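Local coordinates for Pcza361.24 (Amycolatopsis orientalis, PDB 3G2M), which probably transfers a methyl group from S-adenosyl-L-methionine to a nitrogen of glycopeptide antibiotics during their biosynthesis, at residues A119-L124 and C135-G140; F266-Q271 and V287-P292. All coordinates share one frame; numbering follows the deposited sequence.

Contact 1 of 2, residues A119-L124 and C135-G140; sequences AFRKRL and CTLVQG
Leu137 lays its CD2 methyl squarely on the Phe120 ring, 3.5 Å from the centroid and only 13° off the ring normal, a CH-pi contact over the middle of one face. The ring meets the strand in this way because CG of Phe120 lies anti to the backbone N (chi1 -159°), which carries it off the helix toward strand 135-139. Beside this contact, Cys135 SG approaches the same ring obliquely, 4.2 Å from Phe120 CZ, and is touched more closely by Leu124, whose CD2 stands 3.8 Å away. Both Leu124 methyls come down on the cysteine from the helix side, CD1 nearer its CB and CD2 nearer its SG. Helix 114-125 and strand 135-139 belong to the Rossmann-like methyltransferase fold: the helix packs over the edge strand of the central sheet and runs nearly antiparallel to it, at 168°, with the segment axes 10.3 Å apart. No hydrogen bond joins the two segments, and apolar side chains fill the gap. Phe98 meets the Phe120 ring from helix 97-101, and the Phe120 side chain lies about 6 Å from that of Glu111, which binds S-adenosyl-L-methionine. The packing thins toward solvent at Arg121. This residue is exposed, and its aliphatic CG rests 3.7 Å from CD1 of Leu137, the branch that lies by Phe120 CG and CB.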
loop_
_atom_site.group_PDB
_atom_site.type_symbol
_atom_site.label_atom_id
_atom_site.label_comp_id
_atom_site.label_asym_id
_atom_site.label_seq_id
_atom_site.Cartn_x
_atom_site.Cartn_y
_atom_site.Cartn_z
ATOM N N ALA A 119 -28.923 11.301 1.753
ATOM C CA ALA A 119 -28.502 12.673 2.032
ATOM C C ALA A 119 -28.200 13.462 0.753
ATOM O O ALA A 119 -28.432 14.673 0.696
ATOM C CB ALA A 119 -27.300 12.681 2.964
ATOM N N PHE A 120 -27.684 12.772 -0.263
ATOM C CA PHE A 120 -27.511 13.354 -1.594
ATOM C C PHE A 120 -28.871 13.731 -2.206
ATOM O O PHE A 120 -29.025 14.838 -2.735
ATOM C CB PHE A 120 -26.770 12.380 -2.517
ATOM C CG PHE A 120 -26.104 13.035 -3.710
ATOM C CD1 PHE A 120 -24.879 12.563 -4.169
ATOM C CD2 PHE A 120 -26.695 14.108 -4.378
ATOM C CE1 PHE A 120 -24.255 13.145 -5.271
ATOM C CE2 PHE A 120 -26.075 14.702 -5.477
ATOM C CZ PHE A 120 -24.857 14.217 -5.923
ATOM N N ARG A 121 -29.844 12.814 -2.119
ATOM C CA ARG A 121 -31.199 13.047 -2.635
ATOM C C ARG A 121 -31.856 14.254 -1.972
ATOM O O ARG A 121 -32.544 15.031 -2.630
ATOM C CB ARG A 121 -32.089 11.815 -2.437
ATOM C CG ARG A 121 -31.897 10.720 -3.471
ATOM C CD ARG A 121 -33.110 9.793 -3.555
ATOM N NE ARG A 121 -33.384 9.095 -2.299
ATOM C CZ ARG A 121 -32.782 7.977 -1.899
ATOM N NH1 ARG A 121 -31.850 7.407 -2.650
ATOM N NH2 ARG A 121 -33.115 7.427 -0.739
ATOM N N LYS A 122 -31.630 14.394 -0.668
ATOM C CA LYS A 122 -32.143 15.508 0.129
ATOM C C LYS A 122 -31.587 16.840 -0.378
ATOM O O LYS A 122 -32.327 17.817 -0.502
ATOM C CB LYS A 122 -31.769 15.302 1.597
ATOM C CG LYS A 122 -32.690 15.971 2.593
ATOM C CD LYS A 122 -32.353 15.513 4.000
ATOM C CE LYS A 122 -33.313 16.100 5.023
ATOM N NZ LYS A 122 -33.134 15.466 6.364
ATOM N N ARG A 123 -30.286 16.860 -0.677
ATOM C CA ARG A 123 -29.616 18.025 -1.255
ATOM C C ARG A 123 -30.106 18.311 -2.673
ATOM O O ARG A 123 -30.268 19.467 -3.056
ATOM C CB ARG A 123 -28.098 17.821 -1.273
ATOM C CG ARG A 123 -27.383 18.227 0.006
ATOM C CD ARG A 123 -25.863 18.217 -0.175
ATOM N N LEU A 124 -30.337 17.250 -3.442
ATOM C CA LEU A 124 -30.805 17.358 -4.821
ATOM C C LEU A 124 -32.252 17.863 -4.902
ATOM O O LEU A 124 -32.648 18.480 -5.894
ATOM C CB LEU A 124 -30.661 16.006 -5.530
ATOM C CG LEU A 124 -30.351 15.925 -7.034
ATOM C CD1 LEU A 124 -29.166 16.803 -7.446
ATOM C CD2 LEU A 124 -30.102 14.475 -7.434
ATOM N N CYS A 135 -28.831 15.461 -12.949
ATOM C CA CYS A 135 -28.122 14.542 -12.064
ATOM C C CYS A 135 -28.868 13.221 -11.927
ATOM O O CYS A 135 -30.059 13.206 -11.617
ATOM C CB CYS A 135 -27.922 15.176 -10.685
ATOM S SG CYS A 135 -26.979 14.158 -9.514
ATOM N N THR A 136 -28.158 12.120 -12.165
ATOM C CA THR A 136 -28.707 10.775 -12.016
ATOM C C THR A 136 -27.948 10.023 -10.926
ATOM O O THR A 136 -26.751 9.771 -11.063
ATOM C CB THR A 136 -28.620 9.966 -13.331
ATOM O OG1 THR A 136 -29.300 10.667 -14.376
ATOM C CG2 THR A 136 -29.253 8.579 -13.169
ATOM N N LEU A 137 -28.643 9.664 -9.852
ATOM C CA LEU A 137 -28.017 8.932 -8.750
ATOM C C LEU A 137 -28.145 7.422 -8.902
ATOM O O LEU A 137 -29.215 6.913 -9.227
ATOM C CB LEU A 137 -28.584 9.374 -7.398
ATOM C CG LEU A 137 -28.178 10.761 -6.901
ATOM C CD1 LEU A 137 -28.933 11.094 -5.631
ATOM C CD2 LEU A 137 -26.684 10.836 -6.659
ATOM N N VAL A 138 -27.042 6.715 -8.659
ATOM C CA VAL A 138 -27.009 5.256 -8.804
ATOM C C VAL A 138 -26.227 4.617 -7.661
ATOM O O VAL A 138 -25.128 5.068 -7.332
ATOM C CB VAL A 138 -26.367 4.833 -10.166
ATOM C CG1 VAL A 138 -26.304 3.314 -10.284
ATOM C CG2 VAL A 138 -27.144 5.412 -11.335
ATOM N N GLN A 139 -26.791 3.580 -7.046
ATOM C CA GLN A 139 -26.057 2.847 -6.024
ATOM C C GLN A 139 -25.101 1.858 -6.679
ATOM O O GLN A 139 -25.489 1.089 -7.554
ATOM C CB GLN A 139 -26.986 2.134 -5.038
ATOM C CG GLN A 139 -26.220 1.486 -3.887
ATOM C CD GLN A 139 -27.055 1.252 -2.646
ATOM O OE1 GLN A 139 -28.283 1.356 -2.664
ATOM N NE2 GLN A 139 -26.383 0.927 -1.550
ATOM N N GLY A 140 -23.841 1.890 -6.254
ATOM C CA GLY A 140 -22.859 0.969 -6.806
ATOM C C GLY A 140 -21.494 1.087 -6.174
ATOM O O GLY A 140 -21.206 2.050 -5.469
#

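Contact 2 of 2, residues F266-Q271 and V287-P292; sequences FDVIAQ and VEAVMP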
loop_
_atom_site.group_PDB
_atom_site.type_symbol
_atom_site.label_atom_id
_atom_site.label_comp_id
_atom_site.label_asym_id
_atom_site.label_seq_id
_atom_site.Cartn_x
_atom_site.Cartn_y
_atom_site.Cartn_z
ATOM N N PHE A 266 -4.425 1.132 -19.858
ATOM C CA PHE A 266 -4.631 2.540 -20.206
ATOM C C PHE A 266 -3.336 3.159 -20.713
ATOM O O PHE A 266 -2.245 2.718 -20.352
ATOM C CB PHE A 266 -5.111 3.351 -18.987
ATOM C CG PHE A 266 -6.564 3.160 -18.647
ATOM C CD1 PHE A 266 -7.545 3.944 -19.251
ATOM C CD2 PHE A 266 -6.953 2.201 -17.720
ATOM C CE1 PHE A 266 -8.907 3.776 -18.930
ATOM C CE2 PHE A 266 -8.311 2.021 -17.393
ATOM C CZ PHE A 266 -9.282 2.806 -18.003
ATOM N N ASP A 267 -3.477 4.186 -21.545
ATOM C CA ASP A 267 -2.405 5.120 -21.850
ATOM C C ASP A 267 -2.598 6.359 -20.997
ATOM O O ASP A 267 -3.624 7.019 -21.112
ATOM C CB ASP A 267 -2.466 5.556 -23.319
ATOM C CG ASP A 267 -1.949 4.505 -24.270
ATOM O OD1 ASP A 267 -1.281 3.545 -23.821
ATOM O OD2 ASP A 267 -2.210 4.658 -25.484
ATOM N N VAL A 268 -1.625 6.675 -20.149
ATOM C CA VAL A 268 -1.679 7.905 -19.355
ATOM C C VAL A 268 -1.086 9.040 -20.195
ATOM O O VAL A 268 0.107 9.058 -20.492
ATOM C CB VAL A 268 -0.991 7.745 -17.955
ATOM C CG1 VAL A 268 -0.860 9.082 -17.241
ATOM C CG2 VAL A 268 -1.785 6.759 -17.070
ATOM N N ILE A 269 -1.944 9.967 -20.605
ATOM C CA ILE A 269 -1.563 10.961 -21.622
ATOM C C ILE A 269 -1.212 12.347 -21.066
ATOM O O ILE A 269 -0.697 13.200 -21.796
ATOM C CB ILE A 269 -2.638 11.080 -22.743
ATOM C CG1 ILE A 269 -4.010 11.423 -22.153
ATOM C CG2 ILE A 269 -2.688 9.785 -23.564
ATOM C CD1 ILE A 269 -5.090 11.737 -23.192
ATOM N N ALA A 270 -1.515 12.577 -19.790
ATOM C CA ALA A 270 -1.124 13.813 -19.106
ATOM C C ALA A 270 -1.239 13.673 -17.595
ATOM O O ALA A 270 -2.129 12.985 -17.099
ATOM C CB ALA A 270 -1.952 14.998 -19.598
ATOM N N GLN A 271 -0.316 14.313 -16.878
ATOM C CA GLN A 271 -0.347 14.413 -15.415
ATOM C C GLN A 271 -0.032 15.857 -15.073
ATOM O O GLN A 271 1.069 16.341 -15.364
ATOM C CB GLN A 271 0.721 13.539 -14.755
ATOM C CG GLN A 271 0.790 12.087 -15.171
ATOM C CD GLN A 271 1.966 11.365 -14.518
ATOM O OE1 GLN A 271 2.259 11.558 -13.334
ATOM N NE2 GLN A 271 2.644 10.541 -15.288
ATOM N N VAL A 287 -4.657 13.449 -13.461
ATOM C CA VAL A 287 -4.185 12.429 -14.400
ATOM C C VAL A 287 -5.255 12.186 -15.463
ATOM O O VAL A 287 -6.430 12.024 -15.136
ATOM C CB VAL A 287 -3.844 11.101 -13.653
ATOM C CG1 VAL A 287 -3.555 9.952 -14.625
ATOM C CG2 VAL A 287 -2.665 11.301 -12.696
ATOM N N GLU A 288 -4.850 12.191 -16.733
ATOM C CA GLU A 288 -5.757 11.866 -17.842
ATOM C C GLU A 288 -5.340 10.547 -18.468
ATOM O O GLU A 288 -4.172 10.370 -18.840
ATOM C CB GLU A 288 -5.722 12.948 -18.919
ATOM C CG GLU A 288 -6.233 14.306 -18.483
ATOM C CD GLU A 288 -5.809 15.396 -19.430
ATOM O OE1 GLU A 288 -6.193 15.315 -20.622
ATOM O OE2 GLU A 288 -5.083 16.316 -18.986
ATOM N N ALA A 289 -6.293 9.630 -18.605
ATOM C CA ALA A 289 -6.000 8.321 -19.182
ATOM C C ALA A 289 -7.036 7.921 -20.218
ATOM O O ALA A 289 -8.227 8.211 -20.070
ATOM C CB ALA A 289 -5.894 7.255 -18.093
ATOM N N VAL A 290 -6.567 7.249 -21.263
ATOM C CA VAL A 290 -7.434 6.764 -22.338
ATOM C C VAL A 290 -7.053 5.336 -22.729
ATOM O O VAL A 290 -5.951 4.878 -22.428
ATOM C CB VAL A 290 -7.366 7.679 -23.596
ATOM C CG1 VAL A 290 -7.850 9.098 -23.270
ATOM C CG2 VAL A 290 -5.945 7.704 -24.192
HETATM N N MSE A 291 -7.956 4.641 -23.411
HETATM C CA MSE A 291 -7.642 3.323 -23.957
HETATM C C MSE A 291 -6.939 3.486 -25.303
HETATM O O MSE A 291 -7.327 4.344 -26.091
HETATM C CB MSE A 291 -8.915 2.487 -24.108
HETATM C CG MSE A 291 -9.551 2.092 -22.779
HETATM SE SE MSE A 291 -8.275 1.194 -21.608
HETATM C CE MSE A 291 -7.985 -0.421 -22.672
ATOM N N PRO A 292 -5.896 2.670 -25.571
ATOM C CA PRO A 292 -5.165 2.747 -26.842
ATOM C C PRO A 292 -6.008 2.341 -28.054
ATOM O O PRO A 292 -7.142 1.876 -27.900
ATOM C CB PRO A 292 -4.014 1.748 -26.655
ATOM C CG PRO A 292 -3.950 1.467 -25.185
ATOM C CD PRO A 292 -5.343 1.631 -24.685
#
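Val268 CG1 meets Val287 CG1 at 3.9 Å in the apolar centre of the beta hairpin formed by strands 267-274 and 284-290, on the face that also carries Ala289. Ala289 CB touches Phe266 CD1 obliquely, and Leu261 of helix 254-263 packs against both Phe266 and Val268. Toward the open end of the hairpin, selenium of Met291, a selenomethionine, sits over one face of the Phe266 ring, 3.8 Å from the centroid and displaced toward the rim, in a Met-aromatic contact. Bends at chi2 and chi3 (-54° and -66°) fold its chain back over the ring. Four backbone hydrogen bonds join the strands, two of them exchanged by Asp267 and Val290. A classic beta bulge then shifts the register: Ile269 and Ala270 both face Glu288, which accepts from Ile269 N at its O (2.9 Å) and donates through its N to Ala270 O. At the bulge Ile269 turns its CD1 onto CG1 of Val290, the two side chains crossing at about a right angle. The buried Glu288 carboxylate forms a salt bridge through OE1 with Lys185 of strand 184-191. At the polar edge the Asp267 carboxylate lies against the ring of Pro292, which follows strand 284-290, with Asp267 OD2 3.6 Å from Pro292 CB.

Overall arrangement
Both contacts involve the same seven-stranded sheet, but at its two outer strands, 135-139 in contact 1 and 267-274 in contact 2; their centres are 29 Å apart and their nearest atoms about 17 Å. Contact 1 is the more buried and sets a helix on the sheet through side chains alone. Contact 2 is only partly buried and joins neighbouring strands within the sheet, so backbone hydrogen bonds, interrupted by a bulge, carry much of it, with one carboxylate buried in a salt bridge to the next strand and another at the rim. Contact 1 also lies nearer to residues that bind S-adenosyl-L-methionine.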